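Local coordinates for peptidoglycan-recognition protein (Apis mellifera, PDB 5XZ3) that probably recognises bacterial peptidoglycan in honeybee innate immunity, using a domain of the N-acetylmuramoyl-L-alanine amidase family, at residues I36-S41 / I108-N113; Y72-G77 / K101-A106. One frame throughout, in Å; residues are numbered along the deposited sequence.

Both contacts reach the same mixed sheet of the amidase-type domain, and their centres lie about 12 Å apart. Along the chain contact 2 is nested within contact 1: 36-41 comes first, then 72-77 and 101-106, and finally 108-113. Strands 74-76, 102-107 and 31-38 run parallel, with 102-107 in the middle, so contact 2 joins two of them, while contact 1 ties the turn after 31-38 to the loop after 102-107. The contacts also touch: His37 N lies 2.9 Å from Ile105 O, Ile108 N lies 2.9 Å from Ile76 O, both probable hydrogen bonds, and Thr39 packs on Ala106. Together they join the sheet's interior to the loops at its end.

Contact 1: I36-S41 / I108-N113; sequences IHHTVS and IGNFQN
His38 meets the backbone of 108-113 with its ring edge: Phe111 N donates to ND1 at 3.0 Å, nearly straight at 168° and in the ring plane. The imidazole is put there by its first torsion, which sets CG between the backbone N and the carbonyl carbon (chi1 67°). On the same rim CE1 comes to 3.6 Å from Asn110 OD1, an oxygen that closes an Asx turn by accepting from Gln112 N; ring and amide planes stand almost perpendicular. At the root of the side chain, His38 CB meets the edge of Phe111 at CD2, 3.9 Å away.

Gly109 is the second centre. Its N-H reaches Thr39 OG1 at 3.1 Å, and its carbonyl oxygen takes Val40 N at 2.9 Å, the donor standing 39° out of the carbonyl plane. Glycine is called for here: at these backbone angles a CB would be jammed against the carbonyl oxygen of Ile108, and would run into the Phe111 ring.

Thr39 OG1 also shares a 2.6 Å hydrogen bond with Ser41 OG, and the CG2 methyl of Ile108 packs on the serine hydroxyl. An alanine in place of His38 would probably leave Phe111 N without its acceptor and open a gap where the ring lay beside Asn110 OD1 and against Val40 CG2.

His38 N is hydrogen-bonded to Ser154 OG, and Phe111 packs on Leu159 of helix 157-163. Accepting from Phe111 N is consistent with an unprotonated ND1, which in a neutral ring would put the proton on NE2. The contact joins the end of strand 31-38 to the loop between strand 102-107 and helix 118-133 of the amidase-type domain without strand pairing: side-chain acceptors take two backbone N-H groups across it and a third, Gln112 N, within the loop.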
# COMPACT_ATOMS: atom_id res chain seq x y z
N ILE A 36 -5.75 -3.76 -0.17
CA ILE A 36 -4.67 -4.18 -1.04
C ILE A 36 -5.04 -3.78 -2.47
O ILE A 36 -6.13 -4.10 -2.93
CB ILE A 36 -4.41 -5.72 -0.97
CG1 ILE A 36 -4.09 -6.16 0.49
CG2 ILE A 36 -3.31 -6.15 -1.96
CD1 ILE A 36 -2.89 -5.47 1.14
N HIS A 37 -4.13 -3.07 -3.14
CA HIS A 37 -4.31 -2.65 -4.53
C HIS A 37 -3.13 -3.12 -5.36
O HIS A 37 -2.08 -3.50 -4.82
CB HIS A 37 -4.41 -1.13 -4.64
CG HIS A 37 -5.76 -0.57 -4.25
ND1 HIS A 37 -6.87 -0.66 -5.07
CD2 HIS A 37 -6.15 0.12 -3.16
CE1 HIS A 37 -7.89 -0.05 -4.50
NE2 HIS A 37 -7.48 0.44 -3.34
N HIS A 38 -3.32 -3.09 -6.69
CA HIS A 38 -2.18 -3.08 -7.62
C HIS A 38 -2.17 -1.73 -8.33
O HIS A 38 -3.21 -1.07 -8.38
CB HIS A 38 -2.14 -4.32 -8.55
CG HIS A 38 -3.25 -4.40 -9.56
ND1 HIS A 38 -3.21 -5.29 -10.61
CD2 HIS A 38 -4.42 -3.72 -9.69
CE1 HIS A 38 -4.32 -5.16 -11.34
NE2 HIS A 38 -5.07 -4.21 -10.80
N THR A 39 -1.01 -1.30 -8.83
CA THR A 39 -0.90 0.05 -9.40
C THR A 39 -1.23 0.10 -10.89
O THR A 39 -1.42 1.19 -11.43
CB THR A 39 0.50 0.66 -9.19
OG1 THR A 39 1.47 -0.14 -9.87
CG2 THR A 39 0.86 0.75 -7.69
N VAL A 40 -1.26 -1.07 -11.54
CA VAL A 40 -1.43 -1.19 -13.00
C VAL A 40 -0.38 -0.31 -13.72
O VAL A 40 -0.63 0.26 -14.77
CB VAL A 40 -2.87 -0.86 -13.48
CG1 VAL A 40 -3.15 -1.48 -14.85
CG2 VAL A 40 -3.92 -1.34 -12.49
N SER A 41 0.78 -0.17 -13.10
CA SER A 41 1.84 0.66 -13.65
C SER A 41 2.99 -0.26 -13.97
O SER A 41 2.94 -1.46 -13.66
CB SER A 41 2.23 1.77 -12.65
OG SER A 41 2.91 1.24 -11.51
N ILE A 108 3.27 -2.76 -6.95
CA ILE A 108 3.62 -2.08 -8.21
C ILE A 108 3.61 -3.12 -9.33
O ILE A 108 4.42 -4.03 -9.35
CB ILE A 108 4.97 -1.33 -8.10
CG1 ILE A 108 4.86 -0.19 -7.06
CG2 ILE A 108 5.41 -0.77 -9.45
CD1 ILE A 108 6.20 0.25 -6.49
N GLY A 109 2.65 -3.00 -10.23
CA GLY A 109 2.55 -3.90 -11.36
C GLY A 109 1.11 -4.18 -11.66
O GLY A 109 0.21 -3.50 -11.14
N ASN A 110 0.90 -5.17 -12.53
CA ASN A 110 -0.43 -5.64 -12.87
C ASN A 110 -0.47 -7.10 -12.51
O ASN A 110 0.23 -7.92 -13.12
CB ASN A 110 -0.67 -5.45 -14.38
CG ASN A 110 -2.07 -5.85 -14.82
OD1 ASN A 110 -2.75 -6.66 -14.19
ND2 ASN A 110 -2.50 -5.29 -15.95
N PHE A 111 -1.28 -7.43 -11.51
CA PHE A 111 -1.38 -8.80 -10.99
C PHE A 111 -2.73 -9.50 -11.28
O PHE A 111 -3.13 -10.43 -10.57
CB PHE A 111 -0.90 -8.86 -9.51
CG PHE A 111 0.49 -8.31 -9.33
CD1 PHE A 111 1.63 -9.10 -9.62
CD2 PHE A 111 0.68 -6.96 -8.98
CE1 PHE A 111 2.92 -8.58 -9.51
CE2 PHE A 111 1.97 -6.43 -8.87
CZ PHE A 111 3.09 -7.24 -9.13
N GLN A 112 -3.39 -9.07 -12.36
CA GLN A 112 -4.60 -9.74 -12.85
C GLN A 112 -4.32 -11.14 -13.36
O GLN A 112 -5.07 -12.09 -13.06
CB GLN A 112 -5.30 -8.90 -13.94
CG GLN A 112 -6.54 -9.55 -14.58
CD GLN A 112 -7.69 -9.86 -13.62
OE1 GLN A 112 -8.59 -10.64 -13.97
NE2 GLN A 112 -7.69 -9.26 -12.44
N ASN A 113 -3.24 -11.26 -14.13
CA ASN A 113 -2.91 -12.52 -14.82
C ASN A 113 -1.58 -13.16 -14.40
O ASN A 113 -1.13 -14.13 -15.03
CB ASN A 113 -2.93 -12.30 -16.34
CG ASN A 113 -4.31 -11.93 -16.84
OD1 ASN A 113 -5.31 -12.59 -16.55
ND2 ASN A 113 -4.37 -10.84 -17.60

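Contact 2: Y72-G77 / K101-A106; sequences YSFLIG and KSISIA
The Tyr72 ring lies with one face over the methyl of Ala106, a CH-pi contact in which CB sits 3.7 Å from the ring centroid and 16° off its normal. The methyl is offset toward the rim, nearest CG and CD1, while Ser104 OG comes up to the ring's edge in its plane. Tyr72 CG is anti to its own carbonyl carbon (chi1 -59°), which swings the ring across the alanine.

Next along the chain, Ser73 and Ser104 exchange hydrogen bonds. Ser73 OG takes the N-H of Ser104 at 2.9 Å, and Ser104 OG takes the N-H of Ser73 at 3.1 Å; both bonds are close to straight. Two side-chain hydroxyls thus stand in for carbonyl acceptors just before strand 74-76 begins, and Ser73 OG also rests against Ile103 CA and CB.

From there the regular parallel pairing takes over, with Phe74 opposite Ile105 and Leu75 opposite Ala106. Three backbone bonds carry it: Phe74 N donates to Ser104 O, Ala106 N to Phe74 O, and Ile76 N to Ala106 O. The short strand axes run 19° from parallel.

On the face bearing Phe74 and Ile105, the Ile105 CG2 methyl packs on Ile76 CG1 at 3.6 Å, with Ile76 CD1 close by. Toward the start of the pairing, the Phe74 edge meets the Ile103 CD1 methyl at 4.2 Å, a looser touch.

That face is covered by helix 118-133, whose Leu127 touches both Phe74 and Ile105, while Met120 reaches Ile76. Strand 82-84 flanks 74-76 on its outer side, antiparallel, and strand 31-38 lies beyond 102-107, where Val34 and Ile36 touch Ile105.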
# COMPACT_ATOMS: atom_id res chain seq x y z
N TYR A 72 -1.50 6.43 -2.60
CA TYR A 72 -1.31 5.16 -1.88
C TYR A 72 -0.55 5.32 -0.57
O TYR A 72 0.40 6.11 -0.51
CB TYR A 72 -0.58 4.15 -2.76
CG TYR A 72 -1.26 3.82 -4.07
CD1 TYR A 72 -2.50 3.17 -4.08
CD2 TYR A 72 -0.66 4.13 -5.30
CE1 TYR A 72 -3.11 2.81 -5.27
CE2 TYR A 72 -1.27 3.78 -6.51
CZ TYR A 72 -2.50 3.14 -6.48
OH TYR A 72 -3.13 2.78 -7.66
N SER A 73 -0.94 4.58 0.47
CA SER A 73 -0.26 4.71 1.78
C SER A 73 1.15 4.15 1.74
O SER A 73 2.10 4.82 2.17
CB SER A 73 -1.07 4.07 2.91
OG SER A 73 -2.42 4.46 2.77
N PHE A 74 1.26 2.93 1.21
CA PHE A 74 2.54 2.26 0.98
C PHE A 74 2.55 1.57 -0.37
O PHE A 74 1.51 1.14 -0.87
CB PHE A 74 2.81 1.24 2.08
CG PHE A 74 2.95 1.85 3.44
CD1 PHE A 74 4.19 2.38 3.86
CD2 PHE A 74 1.85 1.93 4.30
CE1 PHE A 74 4.33 2.97 5.13
CE2 PHE A 74 1.99 2.52 5.56
CZ PHE A 74 3.23 3.03 5.97
N LEU A 75 3.74 1.42 -0.94
CA LEU A 75 3.89 0.71 -2.22
C LEU A 75 4.91 -0.41 -2.04
O LEU A 75 5.84 -0.28 -1.25
CB LEU A 75 4.28 1.67 -3.36
CG LEU A 75 3.25 2.77 -3.64
CD1 LEU A 75 3.65 4.04 -2.89
CD2 LEU A 75 3.14 3.06 -5.13
N ILE A 76 4.69 -1.52 -2.74
CA ILE A 76 5.58 -2.68 -2.67
C ILE A 76 6.21 -2.82 -4.07
O ILE A 76 5.51 -2.97 -5.05
CB ILE A 76 4.82 -3.99 -2.29
CG1 ILE A 76 3.95 -3.85 -1.01
CG2 ILE A 76 5.76 -5.20 -2.21
CD1 ILE A 76 4.65 -3.43 0.28
N GLY A 77 7.54 -2.72 -4.13
CA GLY A 77 8.27 -2.88 -5.39
C GLY A 77 8.63 -4.34 -5.62
O GLY A 77 8.69 -5.12 -4.68
N LYS A 101 -10.55 5.53 6.78
CA LYS A 101 -10.58 4.41 7.73
C LYS A 101 -9.71 3.23 7.31
O LYS A 101 -9.96 2.09 7.73
CB LYS A 101 -12.03 3.98 8.01
CG LYS A 101 -12.88 3.61 6.79
CD LYS A 101 -14.25 3.11 7.25
CE LYS A 101 -15.16 2.81 6.07
NZ LYS A 101 -16.55 2.53 6.51
N SER A 102 -8.70 3.51 6.49
CA SER A 102 -7.81 2.46 5.97
C SER A 102 -6.47 3.04 5.58
O SER A 102 -6.32 4.25 5.39
CB SER A 102 -8.44 1.77 4.74
OG SER A 102 -8.55 2.69 3.65
N ILE A 103 -5.48 2.16 5.47
CA ILE A 103 -4.31 2.46 4.65
C ILE A 103 -4.43 1.57 3.41
O ILE A 103 -5.16 0.56 3.43
CB ILE A 103 -2.98 2.20 5.39
CG1 ILE A 103 -2.94 0.80 5.97
CG2 ILE A 103 -2.74 3.27 6.49
CD1 ILE A 103 -1.58 0.16 5.83
N SER A 104 -3.74 1.94 2.34
CA SER A 104 -3.64 1.06 1.19
C SER A 104 -2.22 0.55 1.02
O SER A 104 -1.24 1.24 1.35
CB SER A 104 -4.13 1.75 -0.08
OG SER A 104 -3.42 2.98 -0.32
N ILE A 105 -2.11 -0.69 0.53
CA ILE A 105 -0.81 -1.26 0.20
C ILE A 105 -0.90 -1.58 -1.29
O ILE A 105 -1.71 -2.43 -1.70
CB ILE A 105 -0.48 -2.52 1.02
CG1 ILE A 105 -0.46 -2.19 2.54
CG2 ILE A 105 0.85 -3.12 0.56
CD1 ILE A 105 -0.24 -3.36 3.49
N ALA A 106 -0.10 -0.89 -2.09
CA ALA A 106 -0.19 -1.02 -3.53
C ALA A 106 1.02 -1.77 -4.04
O ALA A 106 2.15 -1.30 -3.94
CB ALA A 106 -0.33 0.34 -4.22